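Local coordinates for protein Mypaa.01249.c (Mycobacterium paratuberculosis, PDB 3RD5) that probably acts as an oxidoreductase of the short-chain dehydrogenase/reductase family, its substrate and reaction not established, at residues H116-A121 with S281-T287; L174-L179 with M273-W278; I96-Y101 with Y159-Y165. Where two conformers were deposited one is given. Numbering follows the deposited sequence.

Contact 1 of 3, residues H116-A121 with S281-T287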
ATOM      1  N   HIS A 116       6.598   4.107   1.408  1.00 11.51           N
ATOM      2  CA  HIS A 116       6.950   3.122   2.417  1.00 10.89           C
ATOM      3  C   HIS A 116       6.814   3.628   3.859  1.00 11.52           C
ATOM      4  O   HIS A 116       6.063   3.057   4.659  1.00 12.91           O
ATOM      5  CB  HIS A 116       8.376   2.560   2.171  1.00 12.02           C
ATOM      6  CG  HIS A 116       8.870   1.695   3.270  1.00 11.55           C
ATOM      7  ND1 HIS A 116       8.296   0.486   3.590  1.00 13.29           N
ATOM      8  CD2 HIS A 116       9.884   1.875   4.150  1.00 12.59           C
ATOM      9  CE1 HIS A 116       8.919  -0.031   4.641  1.00 13.48           C
ATOM     10  NE2 HIS A 116       9.899   0.795   5.002  1.00 12.94           N
ATOM     11  N   LEU A 117       7.567   4.660   4.238  1.00 11.54           N
ATOM     12  CA  LEU A 117       7.638   4.996   5.669  1.00 12.42           C
ATOM     13  C   LEU A 117       6.334   5.448   6.273  1.00 12.13           C
ATOM     14  O   LEU A 117       5.982   5.059   7.392  1.00 12.57           O
ATOM     15  CB  LEU A 117       8.769   6.008   5.976  1.00 12.55           C
ATOM     16  CG  LEU A 117      10.188   5.494   5.654  1.00 11.88           C
ATOM     17  CD1 LEU A 117      11.234   6.651   5.593  1.00 14.49           C
ATOM     18  CD2 LEU A 117      10.671   4.401   6.640  1.00 13.20           C
ATOM     19  N   GLY A 118       5.570   6.237   5.523  1.00 12.50           N
ATOM     20  CA  GLY A 118       4.280   6.687   6.066  1.00 12.87           C
ATOM     21  C   GLY A 118       3.302   5.504   6.225  1.00 12.00           C
ATOM     22  O   GLY A 118       2.569   5.440   7.195  1.00 13.23           O
ATOM     23  N   HIS A 119       3.318   4.595   5.271  1.00 12.08           N
ATOM     24  CA  HIS A 119       2.535   3.348   5.332  1.00 12.04           C
ATOM     25  C   HIS A 119       2.989   2.408   6.447  1.00 12.09           C
ATOM     26  O   HIS A 119       2.181   1.759   7.108  1.00 12.77           O
ATOM     27  CB  HIS A 119       2.527   2.636   3.985  1.00 12.63           C
ATOM     28  CG  HIS A 119       1.584   3.246   2.985  1.00 11.66           C
ATOM     29  ND1 HIS A 119       1.933   3.424   1.660  1.00 12.62           N
ATOM     30  CD2 HIS A 119       0.281   3.608   3.092  1.00 11.50           C
ATOM     31  CE1 HIS A 119       0.873   3.908   1.007  1.00 12.26           C
ATOM     32  NE2 HIS A 119      -0.135   4.073   1.867  1.00 12.00           N
ATOM     33  N   PHE A 120       4.304   2.346   6.669  1.00 11.84           N
ATOM     34  CA  PHE A 120       4.872   1.564   7.760  1.00 12.40           C
ATOM     35  C   PHE A 120       4.325   2.050   9.102  1.00 12.26           C
ATOM     36  O   PHE A 120       3.857   1.251   9.927  1.00 13.16           O
ATOM     37  CB  PHE A 120       6.396   1.700   7.709  1.00 12.18           C
ATOM     38  CG  PHE A 120       7.128   0.932   8.781  1.00 12.49           C
ATOM     39  CD1 PHE A 120       7.502  -0.374   8.558  1.00 13.01           C
ATOM     40  CD2 PHE A 120       7.408   1.496  10.015  1.00 13.97           C
ATOM     41  CE1 PHE A 120       8.159  -1.116   9.537  1.00 14.51           C
ATOM     42  CE2 PHE A 120       8.068   0.758  11.002  1.00 14.72           C
ATOM     43  CZ  PHE A 120       8.424  -0.544  10.773  1.00 14.41           C
ATOM     44  N   ALA A 121       4.394   3.354   9.329  1.00 13.20           N
ATOM     45  CA  ALA A 121       3.883   3.930  10.550  1.00 13.60           C
ATOM     46  C   ALA A 121       2.392   3.726  10.684  1.00 13.96           C
ATOM     47  O   ALA A 121       1.887   3.300  11.749  1.00 14.39           O
ATOM     48  CB  ALA A 121       4.219   5.442  10.573  1.00 14.60           C
ATOM     49  N   SER A 281      13.276   1.149   9.671  1.00 13.34           N
ATOM     50  CA  SER A 281      11.982   1.816   9.538  1.00 12.94           C
ATOM     51  C   SER A 281      11.366   2.180  10.901  1.00 13.66           C
ATOM     52  O   SER A 281      10.738   3.248  11.072  1.00 14.03           O
ATOM     53  CB  SER A 281      11.015   0.970   8.706  1.00 13.01           C
ATOM     54  OG  SER A 281      11.546   0.787   7.381  1.00 13.20           O
ATOM     55  N   GLU A 282      11.539   1.294  11.888  1.00 14.43           N
ATOM     56  CA  GLU A 282      11.098   1.583  13.248  1.00 15.18           C
ATOM     57  C   GLU A 282      11.867   2.800  13.780  1.00 16.38           C
ATOM     58  O   GLU A 282      11.293   3.685  14.412  1.00 17.14           O
ATOM     59  CB  GLU A 282      11.298   0.368  14.199  1.00 15.70           C
ATOM     60  CG  GLU A 282      10.351  -0.793  13.957  1.00 15.84           C
ATOM     61  CD  GLU A 282      10.233  -1.772  15.109  1.00 20.40           C
ATOM     62  OE1 GLU A 282      11.063  -1.690  16.051  1.00 23.33           O
ATOM     63  OE2 GLU A 282       9.326  -2.629  15.073  1.00 18.16           O
ATOM     64  N   GLN A 283      13.166   2.847  13.540  1.00 16.70           N
ATOM     65  CA  GLN A 283      13.969   3.963  14.040  0.50 16.97           C
ATOM     66  C   GLN A 283      13.574   5.279  13.372  1.00 17.49           C
ATOM     67  O   GLN A 283      13.478   6.288  14.042  1.00 18.87           O
ATOM     68  CB  GLN A 283      15.460   3.699  13.870  0.50 17.77           C
ATOM     69  CG  GLN A 283      15.942   2.534  14.676  0.50 16.67           C
ATOM     70  CD  GLN A 283      17.314   2.095  14.251  0.50 22.30           C
ATOM     71  OE1 GLN A 283      18.007   2.799  13.516  0.50 26.62           O
ATOM     72  NE2 GLN A 283      17.702   0.910  14.679  0.50 25.10           N
ATOM     73  N   LEU A 284      13.339   5.274  12.064  1.00 15.74           N
ATOM     74  CA  LEU A 284      13.001   6.491  11.370  1.00 15.60           C
ATOM     75  C   LEU A 284      11.621   7.015  11.739  1.00 16.01           C
ATOM     76  O   LEU A 284      11.390   8.250  11.792  1.00 17.41           O
ATOM     77  CB  LEU A 284      13.091   6.272   9.849  1.00 15.22           C
ATOM     78  CG  LEU A 284      14.488   6.106   9.245  1.00 14.62           C
ATOM     79  CD1 LEU A 284      14.374   5.662   7.782  1.00 15.78           C
ATOM     80  CD2 LEU A 284      15.271   7.454   9.341  1.00 18.41           C
ATOM     81  N   THR A 285      10.674   6.096  11.931  1.00 16.37           N
ATOM     82  CA  THR A 285       9.261   6.490  12.134  1.00 15.28           C
ATOM     83  C   THR A 285       8.833   6.602  13.603  1.00 17.14           C
ATOM     84  O   THR A 285       7.754   7.129  13.870  1.00 18.07           O
ATOM     85  CB  THR A 285       8.272   5.572  11.419  1.00 14.64           C
ATOM     86  OG1 THR A 285       8.319   4.248  11.978  1.00 14.84           O
ATOM     87  CG2 THR A 285       8.538   5.536   9.896  1.00 15.69           C
ATOM     88  N   LYS A 286       9.675   6.119  14.522  1.00 17.58           N
ATOM     89  CA  LYS A 286       9.314   6.021  15.946  1.00 18.83           C
ATOM     90  C   LYS A 286       7.996   5.287  16.142  1.00 18.71           C
ATOM     91  O   LYS A 286       7.167   5.664  16.983  1.00 21.33           O
ATOM     92  CB  LYS A 286       9.363   7.407  16.603  1.00 20.17           C
ATOM     93  CG  LYS A 286      10.766   8.086  16.478  1.00 25.57           C
ATOM     94  CD  LYS A 286      11.863   7.125  16.890  1.00 32.12           C
ATOM     95  CE  LYS A 286      13.290   7.682  16.781  1.00 36.08           C
ATOM     96  NZ  LYS A 286      14.231   6.511  16.703  1.00 35.71           N
ATOM     97  N   THR A 287       7.807   4.227  15.353  1.00 17.39           N
ATOM     98  CA  THR A 287       6.715   3.261  15.533  1.00 17.61           C
ATOM     99  C   THR A 287       7.338   1.874  15.562  1.00 19.41           C
ATOM    100  O   THR A 287       8.460   1.659  15.101  1.00 20.77           O
ATOM    101  CB  THR A 287       5.605   3.317  14.439  1.00 17.44           C
ATOM    102  OG1 THR A 287       6.134   2.844  13.196  1.00 17.62           O
ATOM    103  CG2 THR A 287       5.079   4.733  14.304  1.00 17.60           C
TER
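The helical parts of H116-A121 and S281-T287 cross almost at right angles (signed angle -88°), their axes approaching to 9.9 Å. The CA atoms of L117 and S281 are 6.6 Å apart, those of A121 and T287 5.8 Å. In this Rossmann-type SDR fold the contact sets helix 271-285, near the C terminus, against helix 110-126 of the nucleotide-binding-type core. H116 crosses the interface with a hydrogen bond from NE2 to S281 OG, 2.9 Å, while S281 OG also bonds back to L277 O. F120 lies under the same serine: S281 CB sits 3.5 Å from the ring centroid, a CH-pi contact over the face. L117 CD1 meets L284 CD1 at 4.0 Å, and A121 CB packs on T285 CB at 4.1 Å. K286, first residue past the helix, has positive phi and lets the chain turn so T287 reaches back. T287 OG1, also bonded to N124, donates to T285 OG1 at 2.9 Å, and T285 OG1 in turn donates to S281 O at 2.8 Å.

Contact 2 of 3, residues L174-L179 with M273-W278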
ATOM      1  N   LEU A 174       9.335  -6.038   0.796  1.00 11.76           N
ATOM      2  CA  LEU A 174      10.084  -6.465   1.980  1.00 11.83           C
ATOM      3  C   LEU A 174       9.275  -6.200   3.246  1.00 12.34           C
ATOM      4  O   LEU A 174       9.336  -6.974   4.216  1.00 13.15           O
ATOM      5  CB  LEU A 174      11.418  -5.745   2.007  1.00 12.32           C
ATOM      6  CG  LEU A 174      12.426  -6.136   0.927  1.00 12.37           C
ATOM      7  CD1 LEU A 174      13.592  -5.136   0.924  1.00 14.60           C
ATOM      8  CD2 LEU A 174      12.951  -7.574   1.111  1.00 14.09           C
ATOM      9  N   PHE A 175       8.536  -5.095   3.256  1.00 11.50           N
ATOM     10  CA  PHE A 175       7.578  -4.755   4.343  1.00 11.85           C
ATOM     11  C   PHE A 175       6.558  -5.867   4.514  1.00 12.11           C
ATOM     12  O   PHE A 175       6.283  -6.362   5.621  1.00 12.97           O
ATOM     13  CB  PHE A 175       6.888  -3.435   4.016  1.00 11.56           C
ATOM     14  CG  PHE A 175       5.754  -3.109   4.923  1.00 11.88           C
ATOM     15  CD1 PHE A 175       5.935  -2.750   6.226  1.00 12.55           C
ATOM     16  CD2 PHE A 175       4.480  -3.109   4.403  1.00 13.83           C
ATOM     17  CE1 PHE A 175       4.849  -2.427   7.036  1.00 13.32           C
ATOM     18  CE2 PHE A 175       3.407  -2.740   5.182  1.00 14.94           C
ATOM     19  CZ  PHE A 175       3.603  -2.429   6.516  1.00 15.24           C
ATOM     20  N   THR A 176       5.948  -6.260   3.392  1.00 11.47           N
ATOM     21  CA  THR A 176       4.925  -7.304   3.399  1.00 12.14           C
ATOM     22  C   THR A 176       5.457  -8.645   3.922  1.00 12.96           C
ATOM     23  O   THR A 176       4.820  -9.280   4.782  1.00 12.91           O
ATOM     24  CB  THR A 176       4.367  -7.472   2.007  1.00 11.81           C
ATOM     25  OG1 THR A 176       3.741  -6.252   1.559  1.00 12.49           O
ATOM     26  CG2 THR A 176       3.314  -8.641   1.913  1.00 14.39           C
ATOM     27  N   SER A 177       6.632  -9.057   3.469  1.00 12.71           N
ATOM     28  CA  SER A 177       7.233 -10.328   3.920  0.50 12.93           C
ATOM     29  C   SER A 177       7.546 -10.315   5.404  1.00 13.40           C
ATOM     30  O   SER A 177       7.245 -11.266   6.123  1.00 13.98           O
ATOM     31  CB  SER A 177       8.510 -10.611   3.140  0.50 13.91           C
ATOM     32  OG  SER A 177       8.230 -10.844   1.772  0.50 13.67           O
ATOM     33  N   GLU A 178       8.174  -9.231   5.879  1.00 13.20           N
ATOM     34  CA  GLU A 178       8.554  -9.164   7.286  1.00 13.72           C
ATOM     35  C   GLU A 178       7.329  -8.994   8.174  1.00 13.50           C
ATOM     36  O   GLU A 178       7.261  -9.588   9.240  1.00 14.70           O
ATOM     37  CB  GLU A 178       9.603  -8.094   7.533  1.00 15.01           C
ATOM     38  CG  GLU A 178      10.030  -7.889   8.976  1.00 14.79           C
ATOM     39  CD  GLU A 178      10.792  -9.005   9.618  1.00 16.47           C
ATOM     40  OE1 GLU A 178      11.121  -9.996   8.951  1.00 19.94           O
ATOM     41  OE2 GLU A 178      11.081  -8.831  10.841  1.00 20.58           O
ATOM     42  N   LEU A 179       6.350  -8.228   7.726  1.00 13.01           N
ATOM     43  CA  LEU A 179       5.091  -8.079   8.490  1.00 13.10           C
ATOM     44  C   LEU A 179       4.452  -9.469   8.632  1.00 13.79           C
ATOM     45  O   LEU A 179       4.033  -9.865   9.729  1.00 14.10           O
ATOM     46  CB  LEU A 179       4.120  -7.114   7.794  1.00 13.69           C
ATOM     47  CG  LEU A 179       2.763  -6.953   8.467  1.00 13.03           C
ATOM     48  CD1 LEU A 179       2.853  -6.565   9.957  1.00 14.33           C
ATOM     49  CD2 LEU A 179       1.937  -5.917   7.717  1.00 14.18           C
ATOM     50  N   MET A 273      17.459  -8.788   4.629  1.00 14.68           N
ATOM     51  CA  MET A 273      17.201  -7.397   4.288  1.00 14.28           C
ATOM     52  C   MET A 273      15.817  -6.962   4.739  1.00 13.76           C
ATOM     53  O   MET A 273      15.658  -5.846   5.213  1.00 14.07           O
ATOM     54  CB  MET A 273      17.380  -7.129   2.791  1.00 14.92           C
ATOM     55  CG  MET A 273      17.174  -5.684   2.399  1.00 14.82           C
ATOM     56  SD  MET A 273      18.337  -4.531   3.170  1.00 16.57           S
ATOM     57  CE  MET A 273      19.692  -4.806   2.142  1.00 19.36           C
ATOM     58  N   ALA A 274      14.808  -7.819   4.634  1.00 13.65           N
ATOM     59  CA  ALA A 274      13.486  -7.432   5.110  1.00 12.86           C
ATOM     60  C   ALA A 274      13.519  -7.103   6.608  1.00 13.67           C
ATOM     61  O   ALA A 274      12.924  -6.124   7.070  1.00 14.20           O
ATOM     62  CB  ALA A 274      12.471  -8.566   4.830  1.00 14.50           C
ATOM     63  N   ALA A 275      14.191  -7.935   7.405  1.00 13.76           N
ATOM     64  CA  ALA A 275      14.321  -7.711   8.800  1.00 13.62           C
ATOM     65  C   ALA A 275      15.165  -6.469   9.169  1.00 14.55           C
ATOM     66  O   ALA A 275      14.797  -5.726  10.091  1.00 14.50           O
ATOM     67  CB  ALA A 275      14.809  -9.015   9.505  1.00 15.17           C
ATOM     68  N   ALA A 276      16.260  -6.210   8.419  1.00 14.33           N
ATOM     69  CA  ALA A 276      17.085  -5.028   8.648  1.00 13.98           C
ATOM     70  C   ALA A 276      16.336  -3.753   8.278  1.00 13.56           C
ATOM     71  O   ALA A 276      16.365  -2.766   9.019  1.00 13.47           O
ATOM     72  CB  ALA A 276      18.376  -5.110   7.799  1.00 14.85           C
ATOM     73  N   LEU A 277      15.623  -3.791   7.151  1.00 13.53           N
ATOM     74  CA  LEU A 277      14.812  -2.640   6.731  1.00 13.61           C
ATOM     75  C   LEU A 277      13.734  -2.333   7.771  1.00 13.57           C
ATOM     76  O   LEU A 277      13.433  -1.170   8.029  1.00 13.93           O
ATOM     77  CB  LEU A 277      14.178  -2.877   5.353  1.00 13.90           C
ATOM     78  CG  LEU A 277      13.188  -1.790   4.909  1.00 13.22           C
ATOM     79  CD1 LEU A 277      13.867  -0.430   4.670  1.00 14.22           C
ATOM     80  CD2 LEU A 277      12.495  -2.277   3.636  1.00 15.29           C
ATOM     81  N   TRP A 278      13.134  -3.374   8.358  1.00 13.14           N
ATOM     82  CA  TRP A 278      12.150  -3.163   9.402  1.00 13.06           C
ATOM     83  C   TRP A 278      12.729  -2.399  10.579  1.00 13.59           C
ATOM     84  O   TRP A 278      12.121  -1.438  11.094  1.00 13.63           O
ATOM     85  CB  TRP A 278      11.577  -4.519   9.854  1.00 13.32           C
ATOM     86  CG  TRP A 278      10.382  -4.356  10.747  1.00 13.34           C
ATOM     87  CD1 TRP A 278      10.382  -4.010  12.066  1.00 13.97           C
ATOM     88  CD2 TRP A 278       8.995  -4.434  10.356  1.00 13.37           C
ATOM     89  NE1 TRP A 278       9.089  -3.844  12.505  1.00 14.71           N
ATOM     90  CE2 TRP A 278       8.229  -4.115  11.479  1.00 13.51           C
ATOM     91  CE3 TRP A 278       8.335  -4.764   9.153  1.00 14.82           C
ATOM     92  CZ2 TRP A 278       6.817  -4.050  11.418  1.00 15.42           C
ATOM     93  CZ3 TRP A 278       6.969  -4.705   9.098  1.00 15.25           C
ATOM     94  CH2 TRP A 278       6.220  -4.374  10.242  1.00 15.98           C
TER
HETATM   95  O   HOH W   1      10.686  -5.011   5.973  1.00 15.28           O
HETATM   96  O   HOH W   2      13.327  -6.610  12.306  1.00 25.59           O
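W278, L174 and E178 carry most of the surface buried where L174-L179, on helix 161-185, meets M273-W278, on helix 271-285. The axes cross at -95° and approach to 8.6 Å, and small A274 lets the backbones close in: its CA is 4.7 Å from that of L174. W278 lies along the other helix, its CE3 3.6 Å from E178 CG and its CZ3 3.8 Å from L179 N. The same CZ3 reaches F175 CD1 at 3.6 Å. The two ring planes are nearly parallel (4°) but offset, meeting rim to rim with centroids of F175 and the W278 six-membered ring 5.7 Å apart, so this is not a stack. L174 fills the space around A274, with CD2 on A274 CB at 3.9 Å, CD1 on M273 CG at 3.9 Å and CB on L277 CD2 at 4.0 Å. E178 contributes its aliphatic part, CB lying 4.0 Å from A274 CB, while OE2 pairs with R181 and R182; R182 also makes a cation-pi contact with W278. Water 1 links the helices, donating to A274 O at 2.7 Å and weakly to L174 O at 3.0 Å, although both carbonyls already accept helical bonds, from W278 N and E178 N. The helices are thus held by apolar and aromatic surfaces, with polar links across the interface made through water and the glutamate charge met within its own helix.

Contact 3 of 3, residues I96-Y101 with Y159-Y165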
ATOM      1  N   ILE A  96       3.470   8.139  -4.847  1.00 13.33           N
ATOM      2  CA  ILE A  96       4.011   9.064  -5.822  1.00 13.23           C
ATOM      3  C   ILE A  96       5.114   8.337  -6.598  1.00 13.32           C
ATOM      4  O   ILE A  96       5.742   7.417  -6.094  1.00 13.47           O
ATOM      5  CB  ILE A  96       4.520  10.377  -5.167  1.00 13.87           C
ATOM      6  CG1 ILE A  96       5.602  10.126  -4.152  1.00 14.46           C
ATOM      7  CG2 ILE A  96       3.323  11.148  -4.530  1.00 17.02           C
ATOM      8  CD1 ILE A  96       6.251  11.442  -3.592  1.00 16.96           C
ATOM      9  N   MET A  97       5.399   8.798  -7.805  1.00 13.20           N
ATOM     10  CA  MET A  97       6.194   8.038  -8.751  1.00 13.25           C
ATOM     11  C   MET A  97       7.120   8.909  -9.611  1.00 14.27           C
ATOM     12  O   MET A  97       6.652   9.711 -10.432  1.00 15.26           O
ATOM     13  CB  MET A  97       5.287   7.175  -9.690  1.00 13.74           C
ATOM     14  CG  MET A  97       6.061   6.298 -10.636  1.00 12.14           C
ATOM     15  SD  MET A  97       5.007   5.148 -11.596  1.00 16.65           S
ATOM     16  CE  MET A  97       4.199   6.281 -12.746  1.00 18.19           C
ATOM     17  N   ALA A  98       8.422   8.672  -9.461  1.00 12.89           N
ATOM     18  CA  ALA A  98       9.458   9.256 -10.342  1.00 13.73           C
ATOM     19  C   ALA A  98       9.403  10.771 -10.405  1.00 16.00           C
ATOM     20  O   ALA A  98       9.472  11.399 -11.446  1.00 19.92           O
ATOM     21  CB  ALA A  98       9.381   8.622 -11.721  1.00 15.13           C
ATOM     22  N   VAL A  99       9.293  11.363  -9.232  1.00 14.17           N
ATOM     23  CA  VAL A  99       9.249  12.814  -9.001  1.00 14.63           C
ATOM     24  C   VAL A  99      10.674  13.348  -8.714  1.00 14.17           C
ATOM     25  O   VAL A  99      11.590  12.564  -8.443  1.00 13.79           O
ATOM     26  CB  VAL A  99       8.319  13.151  -7.825  1.00 14.51           C
ATOM     27  CG1 VAL A  99       6.848  12.785  -8.183  1.00 17.77           C
ATOM     28  CG2 VAL A  99       8.750  12.476  -6.537  1.00 15.96           C
ATOM     29  N   PRO A 100      10.882  14.672  -8.800  1.00 15.16           N
ATOM     30  CA  PRO A 100      12.157  15.259  -8.389  1.00 15.41           C
ATOM     31  C   PRO A 100      12.498  15.026  -6.939  1.00 15.24           C
ATOM     32  O   PRO A 100      11.636  14.674  -6.119  1.00 15.08           O
ATOM     33  CB  PRO A 100      11.990  16.749  -8.703  1.00 17.34           C
ATOM     34  CG  PRO A 100      10.895  16.781  -9.751  1.00 18.23           C
ATOM     35  CD  PRO A 100       9.970  15.681  -9.345  1.00 16.59           C
ATOM     36  N   TYR A 101      13.765  15.211  -6.618  1.00 15.50           N
ATOM     37  CA  TYR A 101      14.236  15.107  -5.237  1.00 14.93           C
ATOM     38  C   TYR A 101      13.542  16.139  -4.357  1.00 14.09           C
ATOM     39  O   TYR A 101      13.517  17.315  -4.681  1.00 15.07           O
ATOM     40  CB  TYR A 101      15.761  15.338  -5.188  1.00 15.51           C
ATOM     41  CG  TYR A 101      16.351  15.389  -3.809  1.00 14.84           C
ATOM     42  CD1 TYR A 101      16.589  16.608  -3.181  1.00 15.42           C
ATOM     43  CD2 TYR A 101      16.691  14.220  -3.145  1.00 16.41           C
ATOM     44  CE1 TYR A 101      17.107  16.672  -1.890  1.00 16.43           C
ATOM     45  CE2 TYR A 101      17.249  14.261  -1.853  1.00 16.03           C
ATOM     46  CZ  TYR A 101      17.464  15.493  -1.245  1.00 16.28           C
ATOM     47  OH  TYR A 101      18.003  15.587   0.040  1.00 18.18           O
ATOM     48  N   TYR A 159      20.664  11.559  -6.883  1.00 15.09           N
ATOM     49  CA  TYR A 159      19.302  11.080  -7.003  1.00 14.41           C
ATOM     50  C   TYR A 159      18.991  10.549  -8.397  1.00 14.68           C
ATOM     51  O   TYR A 159      19.425  11.102  -9.406  1.00 15.66           O
ATOM     52  CB  TYR A 159      18.365  12.236  -6.706  1.00 14.57           C
ATOM     53  CG  TYR A 159      16.877  11.925  -6.603  1.00 13.44           C
ATOM     54  CD1 TYR A 159      16.356  11.220  -5.506  1.00 14.12           C
ATOM     55  CD2 TYR A 159      15.989  12.409  -7.563  1.00 15.70           C
ATOM     56  CE1 TYR A 159      14.977  11.046  -5.403  1.00 14.66           C
ATOM     57  CE2 TYR A 159      14.638  12.237  -7.455  1.00 15.26           C
ATOM     58  CZ  TYR A 159      14.156  11.541  -6.401  1.00 15.36           C
ATOM     59  OH  TYR A 159      12.738  11.438  -6.335  1.00 17.89           O
ATOM     60  N   SER A 160      18.149   9.508  -8.451  1.00 14.88           N
ATOM     61  CA  SER A 160      17.515   8.987  -9.650  1.00 15.69           C
ATOM     62  C   SER A 160      16.008   8.941  -9.387  1.00 15.06           C
ATOM     63  O   SER A 160      15.575   8.152  -8.507  1.00 15.16           O
ATOM     64  CB  SER A 160      18.034   7.596  -9.935  1.00 16.01           C
ATOM     65  OG  SER A 160      17.160   6.946 -10.896  1.00 17.36           O
ATOM     66  N   PRO A 161      15.183   9.719 -10.111  1.00 14.38           N
ATOM     67  CA  PRO A 161      13.741   9.638  -9.886  1.00 14.14           C
ATOM     68  C   PRO A 161      13.195   8.190  -9.954  1.00 13.79           C
ATOM     69  O   PRO A 161      12.391   7.785  -9.108  1.00 13.58           O
ATOM     70  CB  PRO A 161      13.145  10.539 -10.955  1.00 15.19           C
ATOM     71  CG  PRO A 161      14.235  11.575 -11.161  1.00 16.14           C
ATOM     72  CD  PRO A 161      15.522  10.833 -11.039  1.00 15.31           C
ATOM     73  N   TRP A 162      13.592   7.440 -10.971  1.00 13.83           N
ATOM     74  CA  TRP A 162      13.073   6.076 -11.138  1.00 13.32           C
ATOM     75  C   TRP A 162      13.685   5.114 -10.153  1.00 13.35           C
ATOM     76  O   TRP A 162      12.950   4.246  -9.616  1.00 13.56           O
ATOM     77  CB  TRP A 162      13.205   5.576 -12.597  1.00 13.53           C
ATOM     78  CG  TRP A 162      12.138   6.142 -13.461  1.00 14.54           C
ATOM     79  CD1 TRP A 162      12.245   7.183 -14.363  1.00 16.98           C
ATOM     80  CD2 TRP A 162      10.760   5.785 -13.421  1.00 14.73           C
ATOM     81  NE1 TRP A 162      11.015   7.440 -14.898  1.00 19.01           N
ATOM     82  CE2 TRP A 162      10.087   6.589 -14.348  1.00 16.86           C
ATOM     83  CE3 TRP A 162      10.037   4.813 -12.709  1.00 16.10           C
ATOM     84  CZ2 TRP A 162       8.685   6.474 -14.554  1.00 16.71           C
ATOM     85  CZ3 TRP A 162       8.650   4.700 -12.930  1.00 16.37           C
ATOM     86  CH2 TRP A 162       8.017   5.533 -13.862  1.00 17.81           C
ATOM     87  N   LEU A 163      14.985   5.175  -9.866  1.00 13.37           N
ATOM     88  CA  LEU A 163      15.547   4.244  -8.881  1.00 13.26           C
ATOM     89  C   LEU A 163      15.071   4.551  -7.443  1.00 12.21           C
ATOM     90  O   LEU A 163      14.989   3.653  -6.603  1.00 13.65           O
ATOM     91  CB  LEU A 163      17.078   4.082  -8.985  1.00 14.24           C
ATOM     92  CG  LEU A 163      17.578   3.336 -10.216  1.00 16.63           C
ATOM     93  CD1 LEU A 163      19.130   3.465 -10.305  1.00 22.20           C
ATOM     94  CD2 LEU A 163      17.161   1.859 -10.194  1.00 20.50           C
ATOM     95  N   ALA A 164      14.728   5.802  -7.168  1.00 12.93           N
ATOM     96  CA  ALA A 164      14.094   6.148  -5.885  1.00 12.27           C
ATOM     97  C   ALA A 164      12.681   5.556  -5.798  1.00 12.00           C
ATOM     98  O   ALA A 164      12.281   5.028  -4.742  1.00 12.35           O
ATOM     99  CB  ALA A 164      14.101   7.683  -5.651  1.00 13.64           C
ATOM    100  N   TYR A 165      11.925   5.607  -6.898  1.00 12.09           N
ATOM    101  CA  TYR A 165      10.660   4.857  -6.992  1.00 11.49           C
ATOM    102  C   TYR A 165      10.899   3.369  -6.710  1.00 11.60           C
ATOM    103  O   TYR A 165      10.232   2.755  -5.872  1.00 12.09           O
ATOM    104  CB  TYR A 165       9.982   5.055  -8.343  1.00 11.60           C
ATOM    105  CG  TYR A 165       8.561   4.505  -8.386  1.00 11.81           C
ATOM    106  CD1 TYR A 165       7.586   4.933  -7.476  1.00 12.09           C
ATOM    107  CD2 TYR A 165       8.212   3.522  -9.284  1.00 12.91           C
ATOM    108  CE1 TYR A 165       6.305   4.422  -7.504  1.00 12.30           C
ATOM    109  CE2 TYR A 165       6.949   3.013  -9.319  1.00 13.07           C
ATOM    110  CZ  TYR A 165       5.993   3.472  -8.439  1.00 13.22           C
ATOM    111  OH  TYR A 165       4.713   2.898  -8.472  1.00 14.38           O
TER
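Y165 opens the YxxxK pattern of the SDR family, whose tyrosine is usually the catalytic acid-base, and this contact lays the chain just after the NNAG motif against it. I96-Y101 belongs to the loop between strand 87-92 and helix 110-126; P161-Y165 is the first turn of helix 161-185, with S160 as N-cap, its OG accepting from L163 N at 3.0 Å. M97 covers Y165: its CG stands 3.4 Å from the ring centroid, 5° off the normal, a CH-pi contact, and its SD makes Met-aromatic contacts with both Y165 and W162. At the ring edge I96 O comes 3.4 Å from Y165 CE1, and the same carbonyl accepts from N115. A98 takes up positive phi, and its CB rests over W162, 3.5 Å from the centroid of the six-membered ring. Its CA makes a CA-H...O contact with P161 O at 3.5 Å. Farther out, Y159 OH donates to V99 O at 2.7 Å and is also bonded to Q111. The Y159 ring receives Y101 in two ways: Y101 CB makes a CH-pi contact with its face at 3.8 Å from the centroid, and the Y101 ring edge points at that face in a T-shaped pair, centroids 5.6 Å apart and planes at 76°. The loop that follows the NNAG motif, passing over the YxxxK tyrosine with N115 and S139 close by, is consistent with the active-site cleft of an SDR Rossmann fold.

Overall arrangement
From the N terminus, the chain meets the loop I96-Y101, then H116-A121 on helix 110-126. It closes contact 3 at Y159-Y165, where helix 161-185 begins, continues along that helix through L174-L179, and only near the C terminus, on helix 271-285, closes contact 2 with M273-W278 and then contact 1 with S281-T287. Contact 2 lies within the span of contact 1, contact 3 crosses contact 1, and contacts 3 and 2 follow in series. Contacts 1 and 2 merge through F120, which touches W278 and F175, uniting three helices; contact 3, centred about 19 Å from contact 1's centre and 21 Å from contact 2's, ties the loop after strand 87-92 to the start of helix 161-185.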